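PDB 7EHP: chitin oligosaccahride binding protein NagB1 from Paenibacillus sp. FPU-7, which binds the chitin oligosaccharides N,N'-diacetylchitobiose and N,N',N''-triacetylchitotriose, probably as the extracellular receptor of a sugar uptake system. Local coordinates for residues T2-V14 / L52-D66. Sequence-based numbering, arbitrary orientation.
Sequences TVSLRHTQVRDDV and LPAEMAAGNPPKIFD
Strands 3-7 and 64-66 run side by side, 6° from parallel, in the sheet of the N-terminal lobe of a periplasmic-binding-protein fold. Three backbone bonds join them: Ile-64 N to Ser-4 O, Arg-6 N to Ile-64 O (2.7 Å) and Asp-66 N to Arg-6 O. Just before strand 64-66, Lys-63 N donates to Ser-4 OG at 2.9 Å. Arg-6 and Glu-55 meet end-on: NH2 reaches OE1 at 2.8 Å, almost straight and on its syn lone pair, while NH1 reaches OE2 at 2.9 Å, tilted from both planes. CG of Arg-6 lies anti to the backbone N (chi1 165°), and bends at chi2 and chi3 fold the guanidinium over Pro-62, whose CG sits over the guanidinium centre, 3.5 Å above the plane. Arg-6 NH2 also forms a salt bridge with Glu-40 OE2. A leucine in its place would probably leave Glu-55 and Glu-40 without the cation they share. On the other face, Leu-5 CG packs on Ile-64 CG2 at 4.0 Å. Towards the sugar site, one water links Asp-66 OD2 to Thr-8 N and to NE2 of Gln-9, which touches the bound NAG; Asn-284 ND2 holds Asp-66 OD1. Strand 3-7 lies between strands 37-41 and 64-68, with helix 44-58 on the Arg-6 face and Tyr-286 of strand 277-288 against Leu-5 and Ile-64.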
loop_
_atom_site.group_PDB
_atom_site.type_symbol
_atom_site.label_atom_id
_atom_site.label_comp_id
_atom_site.label_asym_id
_atom_site.label_seq_id
_atom_site.Cartn_x
_atom_site.Cartn_y
_atom_site.Cartn_z
ATOM N N THR A 2 -17.616 -14.746 -17.409
ATOM C CA THR A 2 -17.563 -16.202 -17.310
ATOM C C THR A 2 -16.213 -16.662 -16.750
ATOM O O THR A 2 -16.153 -17.657 -16.030
ATOM C CB THR A 2 -17.821 -16.861 -18.666
ATOM O OG1 THR A 2 -19.049 -16.356 -19.201
ATOM C CG2 THR A 2 -17.918 -18.381 -18.515
ATOM N N VAL A 3 -15.136 -15.945 -17.071
ATOM C CA VAL A 3 -13.897 -16.002 -16.291
ATOM C C VAL A 3 -13.807 -14.692 -15.512
ATOM O O VAL A 3 -13.619 -13.621 -16.105
ATOM C CB VAL A 3 -12.658 -16.211 -17.166
ATOM C CG1 VAL A 3 -11.401 -15.851 -16.383
ATOM C CG2 VAL A 3 -12.577 -17.662 -17.646
ATOM N N SER A 4 -13.941 -14.772 -14.189
ATOM C CA SER A 4 -14.043 -13.582 -13.354
ATOM C C SER A 4 -12.666 -13.014 -13.039
ATOM O O SER A 4 -11.719 -13.752 -12.735
ATOM C CB SER A 4 -14.784 -13.910 -12.058
ATOM O OG SER A 4 -14.342 -15.149 -11.535
ATOM N N LEU A 5 -12.560 -11.690 -13.113
ATOM C CA LEU A 5 -11.315 -10.974 -12.848
ATOM C C LEU A 5 -11.649 -9.902 -11.819
ATOM O O LEU A 5 -12.187 -8.852 -12.176
ATOM C CB LEU A 5 -10.726 -10.361 -14.117
ATOM C CG LEU A 5 -9.218 -10.047 -14.075
ATOM C CD1 LEU A 5 -8.656 -9.707 -15.462
ATOM C CD2 LEU A 5 -8.865 -8.953 -13.093
ATOM N N ARG A 6 -11.313 -10.157 -10.556
ATOM C CA ARG A 6 -11.611 -9.223 -9.472
ATOM C C ARG A 6 -10.468 -8.220 -9.319
ATOM O O ARG A 6 -9.306 -8.606 -9.143
ATOM C CB ARG A 6 -11.834 -9.982 -8.166
ATOM C CG ARG A 6 -11.783 -9.096 -6.917
ATOM C CD ARG A 6 -13.091 -8.372 -6.682
ATOM N NE ARG A 6 -14.257 -9.257 -6.747
ATOM C CZ ARG A 6 -14.607 -10.149 -5.821
ATOM N NH1 ARG A 6 -13.898 -10.308 -4.703
ATOM N NH2 ARG A 6 -15.688 -10.887 -6.013
ATOM N N HIS A 7 -10.796 -6.937 -9.379
ATOM C CA HIS A 7 -9.804 -5.882 -9.242
ATOM C C HIS A 7 -10.366 -4.795 -8.336
ATOM O O HIS A 7 -11.569 -4.744 -8.054
ATOM C CB HIS A 7 -9.452 -5.287 -10.605
ATOM C CG HIS A 7 -10.596 -4.543 -11.216
ATOM N ND1 HIS A 7 -10.844 -3.216 -10.942
ATOM C CD2 HIS A 7 -11.604 -4.957 -12.018
ATOM C CE1 HIS A 7 -11.936 -2.834 -11.577
ATOM N NE2 HIS A 7 -12.415 -3.871 -12.241
ATOM N N THR A 8 -9.495 -3.882 -7.911
ATOM C CA THR A 8 -9.909 -2.799 -7.028
ATOM C C THR A 8 -9.799 -1.433 -7.684
ATOM O O THR A 8 -9.831 -0.413 -6.980
ATOM C CB THR A 8 -9.088 -2.823 -5.736
ATOM O OG1 THR A 8 -7.712 -2.600 -6.046
ATOM C CG2 THR A 8 -9.223 -4.175 -5.046
ATOM N N GLN A 9 -9.663 -1.376 -9.012
ATOM C CA GLN A 9 -9.438 -0.095 -9.696
ATOM C C GLN A 9 -10.788 0.559 -10.001
ATOM O O GLN A 9 -11.260 0.596 -11.132
ATOM C CB GLN A 9 -8.604 -0.294 -10.959
ATOM C CG GLN A 9 -7.236 -0.974 -10.754
ATOM C CD GLN A 9 -6.486 -0.435 -9.541
ATOM O OE1 GLN A 9 -6.289 0.781 -9.401
ATOM N NE2 GLN A 9 -6.059 -1.335 -8.657
ATOM N N VAL A 10 -11.424 1.079 -8.955
ATOM C CA VAL A 10 -12.817 1.504 -9.077
ATOM C C VAL A 10 -12.990 3.019 -9.116
ATOM O O VAL A 10 -14.048 3.487 -9.567
ATOM C CB VAL A 10 -13.688 0.906 -7.952
ATOM C CG1 VAL A 10 -13.679 -0.617 -8.044
ATOM C CG2 VAL A 10 -13.209 1.415 -6.559
ATOM N N ARG A 11 -11.999 3.794 -8.675
ATOM C CA ARG A 11 -12.102 5.248 -8.666
ATOM C C ARG A 11 -11.968 5.813 -10.075
ATOM O O ARG A 11 -11.180 5.306 -10.884
ATOM C CB ARG A 11 -11.006 5.834 -7.767
ATOM C CG ARG A 11 -11.411 5.887 -6.312
ATOM C CD ARG A 11 -10.335 6.494 -5.425
ATOM N NE ARG A 11 -9.905 7.842 -5.808
ATOM C CZ ARG A 11 -8.772 8.389 -5.358
ATOM N NH1 ARG A 11 -7.998 7.687 -4.533
ATOM N NH2 ARG A 11 -8.407 9.617 -5.727
ATOM N N ASP A 12 -12.738 6.875 -10.371
ATOM C CA ASP A 12 -12.571 7.560 -11.652
ATOM C C ASP A 12 -11.148 8.068 -11.821
ATOM O O ASP A 12 -10.613 8.080 -12.939
ATOM C CB ASP A 12 -13.537 8.747 -11.793
ATOM C CG ASP A 12 -15.000 8.341 -11.781
ATOM O OD1 ASP A 12 -15.362 7.196 -12.159
ATOM O OD2 ASP A 12 -15.798 9.203 -11.373
ATOM N N ASP A 13 -10.528 8.533 -10.728
ATOM C CA ASP A 13 -9.153 9.010 -10.821
ATOM C C ASP A 13 -8.193 7.937 -11.347
ATOM O O ASP A 13 -7.183 8.285 -11.970
ATOM C CB ASP A 13 -8.654 9.518 -9.462
ATOM C CG ASP A 13 -9.149 10.917 -9.136
ATOM O OD1 ASP A 13 -9.596 11.647 -10.067
ATOM O OD2 ASP A 13 -9.090 11.281 -7.944
ATOM N N VAL A 14 -8.446 6.649 -11.084
ATOM C CA VAL A 14 -7.532 5.607 -11.578
ATOM C C VAL A 14 -8.067 4.959 -12.855
ATOM O O VAL A 14 -7.786 3.787 -13.136
ATOM C CB VAL A 14 -7.235 4.528 -10.513
ATOM C CG1 VAL A 14 -6.534 5.141 -9.290
ATOM C CG2 VAL A 14 -8.498 3.731 -10.116
ATOM N N LEU A 52 -13.384 -10.819 -0.301
ATOM C CA LEU A 52 -12.504 -11.919 -0.698
ATOM C C LEU A 52 -12.243 -12.902 0.445
ATOM O O LEU A 52 -12.243 -14.119 0.200
ATOM C CB LEU A 52 -11.174 -11.394 -1.266
ATOM C CG LEU A 52 -10.183 -12.397 -1.851
ATOM C CD1 LEU A 52 -10.826 -13.264 -2.920
ATOM C CD2 LEU A 52 -8.933 -11.716 -2.411
ATOM N N PRO A 53 -11.997 -12.454 1.687
ATOM C CA PRO A 53 -11.913 -13.433 2.790
ATOM C C PRO A 53 -13.141 -14.312 2.890
ATOM O O PRO A 53 -13.021 -15.519 3.133
ATOM C CB PRO A 53 -11.759 -12.536 4.030
ATOM C CG PRO A 53 -11.007 -11.378 3.516
ATOM C CD PRO A 53 -11.713 -11.096 2.193
ATOM N N ALA A 54 -14.328 -13.738 2.693
ATOM C CA ALA A 54 -15.546 -14.536 2.755
ATOM C C ALA A 54 -15.578 -15.567 1.631
ATOM O O ALA A 54 -15.823 -16.755 1.874
ATOM C CB ALA A 54 -16.777 -13.630 2.690
ATOM N N GLU A 55 -15.321 -15.125 0.393
ATOM C CA GLU A 55 -15.297 -16.048 -0.743
ATOM C C GLU A 55 -14.252 -17.136 -0.554
ATOM O O GLU A 55 -14.478 -18.293 -0.922
ATOM C CB GLU A 55 -15.046 -15.273 -2.038
ATOM C CG GLU A 55 -16.115 -14.231 -2.308
ATOM C CD GLU A 55 -15.719 -13.216 -3.358
ATOM O OE1 GLU A 55 -16.621 -12.776 -4.096
ATOM O OE2 GLU A 55 -14.523 -12.844 -3.441
ATOM N N MET A 56 -13.103 -16.793 0.016
ATOM C CA MET A 56 -12.086 -17.808 0.261
ATOM C C MET A 56 -12.577 -18.845 1.263
ATOM O O MET A 56 -12.345 -20.045 1.089
ATOM C CB MET A 56 -10.793 -17.156 0.751
ATOM C CG MET A 56 -9.986 -16.474 -0.345
ATOM S SD MET A 56 -9.396 -17.624 -1.621
ATOM C CE MET A 56 -8.533 -16.496 -2.711
ATOM N N ALA A 57 -13.271 -18.406 2.313
ATOM C CA ALA A 57 -13.728 -19.359 3.319
ATOM C C ALA A 57 -14.765 -20.314 2.745
ATOM O O ALA A 57 -14.774 -21.503 3.083
ATOM C CB ALA A 57 -14.299 -18.620 4.525
ATOM N N ALA A 58 -15.658 -19.804 1.895
ATOM C CA ALA A 58 -16.688 -20.614 1.259
ATOM C C ALA A 58 -16.153 -21.429 0.092
ATOM O O ALA A 58 -16.852 -22.332 -0.387
ATOM C CB ALA A 58 -17.837 -19.721 0.781
ATOM N N GLY A 59 -14.944 -21.126 -0.377
ATOM C CA GLY A 59 -14.335 -21.850 -1.471
ATOM C C GLY A 59 -14.752 -21.427 -2.861
ATOM O O GLY A 59 -14.543 -22.192 -3.806
ATOM N N ASN A 60 -15.337 -20.239 -3.031
ATOM C CA ASN A 60 -15.714 -19.743 -4.358
ATOM C C ASN A 60 -15.117 -18.359 -4.642
ATOM O O ASN A 60 -15.837 -17.402 -4.947
ATOM C CB ASN A 60 -17.238 -19.742 -4.509
ATOM C CG ASN A 60 -17.930 -18.748 -3.579
ATOM O OD1 ASN A 60 -17.388 -18.367 -2.540
ATOM N ND2 ASN A 60 -19.142 -18.334 -3.948
ATOM N N PRO A 61 -13.793 -18.229 -4.601
ATOM C CA PRO A 61 -13.164 -16.952 -4.967
ATOM C C PRO A 61 -13.283 -16.710 -6.461
ATOM O O PRO A 61 -13.582 -17.643 -7.223
ATOM C CB PRO A 61 -11.701 -17.161 -4.560
ATOM C CG PRO A 61 -11.505 -18.632 -4.769
ATOM C CD PRO A 61 -12.771 -19.227 -4.229
ATOM N N PRO A 62 -13.032 -15.486 -6.929
ATOM C CA PRO A 62 -12.986 -15.258 -8.375
ATOM C C PRO A 62 -11.882 -16.102 -8.987
ATOM O O PRO A 62 -11.067 -16.701 -8.282
ATOM C CB PRO A 62 -12.688 -13.757 -8.485
ATOM C CG PRO A 62 -13.145 -13.195 -7.153
ATOM C CD PRO A 62 -12.692 -14.254 -6.198
ATOM N N LYS A 63 -11.851 -16.156 -10.324
ATOM C CA LYS A 63 -10.791 -16.943 -10.961
ATOM C C LYS A 63 -9.462 -16.193 -10.932
ATOM O O LYS A 63 -8.404 -16.800 -10.731
ATOM C CB LYS A 63 -11.195 -17.313 -12.393
ATOM C CG LYS A 63 -12.434 -18.250 -12.486
ATOM C CD LYS A 63 -12.346 -19.393 -11.458
ATOM C CE LYS A 63 -13.576 -20.311 -11.434
ATOM N NZ LYS A 63 -14.884 -19.585 -11.432
ATOM N N ILE A 64 -9.503 -14.874 -11.093
ATOM C CA ILE A 64 -8.340 -14.004 -10.978
ATOM C C ILE A 64 -8.731 -12.878 -10.027
ATOM O O ILE A 64 -9.828 -12.326 -10.153
ATOM C CB ILE A 64 -7.923 -13.435 -12.354
ATOM C CG1 ILE A 64 -7.676 -14.559 -13.369
ATOM C CG2 ILE A 64 -6.708 -12.503 -12.225
ATOM C CD1 ILE A 64 -7.852 -14.113 -14.817
ATOM N N PHE A 65 -7.855 -12.535 -9.070
ATOM C CA PHE A 65 -8.289 -11.603 -8.028
ATOM C C PHE A 65 -7.136 -10.793 -7.458
ATOM O O PHE A 65 -6.036 -11.308 -7.242
ATOM C CB PHE A 65 -8.994 -12.323 -6.870
ATOM C CG PHE A 65 -8.373 -13.640 -6.504
ATOM C CD1 PHE A 65 -7.290 -13.694 -5.632
ATOM C CD2 PHE A 65 -8.877 -14.824 -7.022
ATOM C CE1 PHE A 65 -6.719 -14.913 -5.284
ATOM C CE2 PHE A 65 -8.314 -16.040 -6.685
ATOM C CZ PHE A 65 -7.242 -16.091 -5.823
ATOM N N ASP A 66 -7.418 -9.522 -7.199
ATOM C CA ASP A 66 -6.489 -8.672 -6.466
ATOM C C ASP A 66 -6.160 -9.324 -5.126
ATOM O O ASP A 66 -7.057 -9.589 -4.318
ATOM C CB ASP A 66 -7.121 -7.295 -6.278
ATOM C CG ASP A 66 -6.161 -6.289 -5.706
ATOM O OD1 ASP A 66 -5.643 -6.512 -4.590
ATOM O OD2 ASP A 66 -5.915 -5.272 -6.387
HETATM O O HOH W 1 -15.589 -17.817 -13.545
HETATM O O HOH W 2 -6.575 -4.255 -8.753
#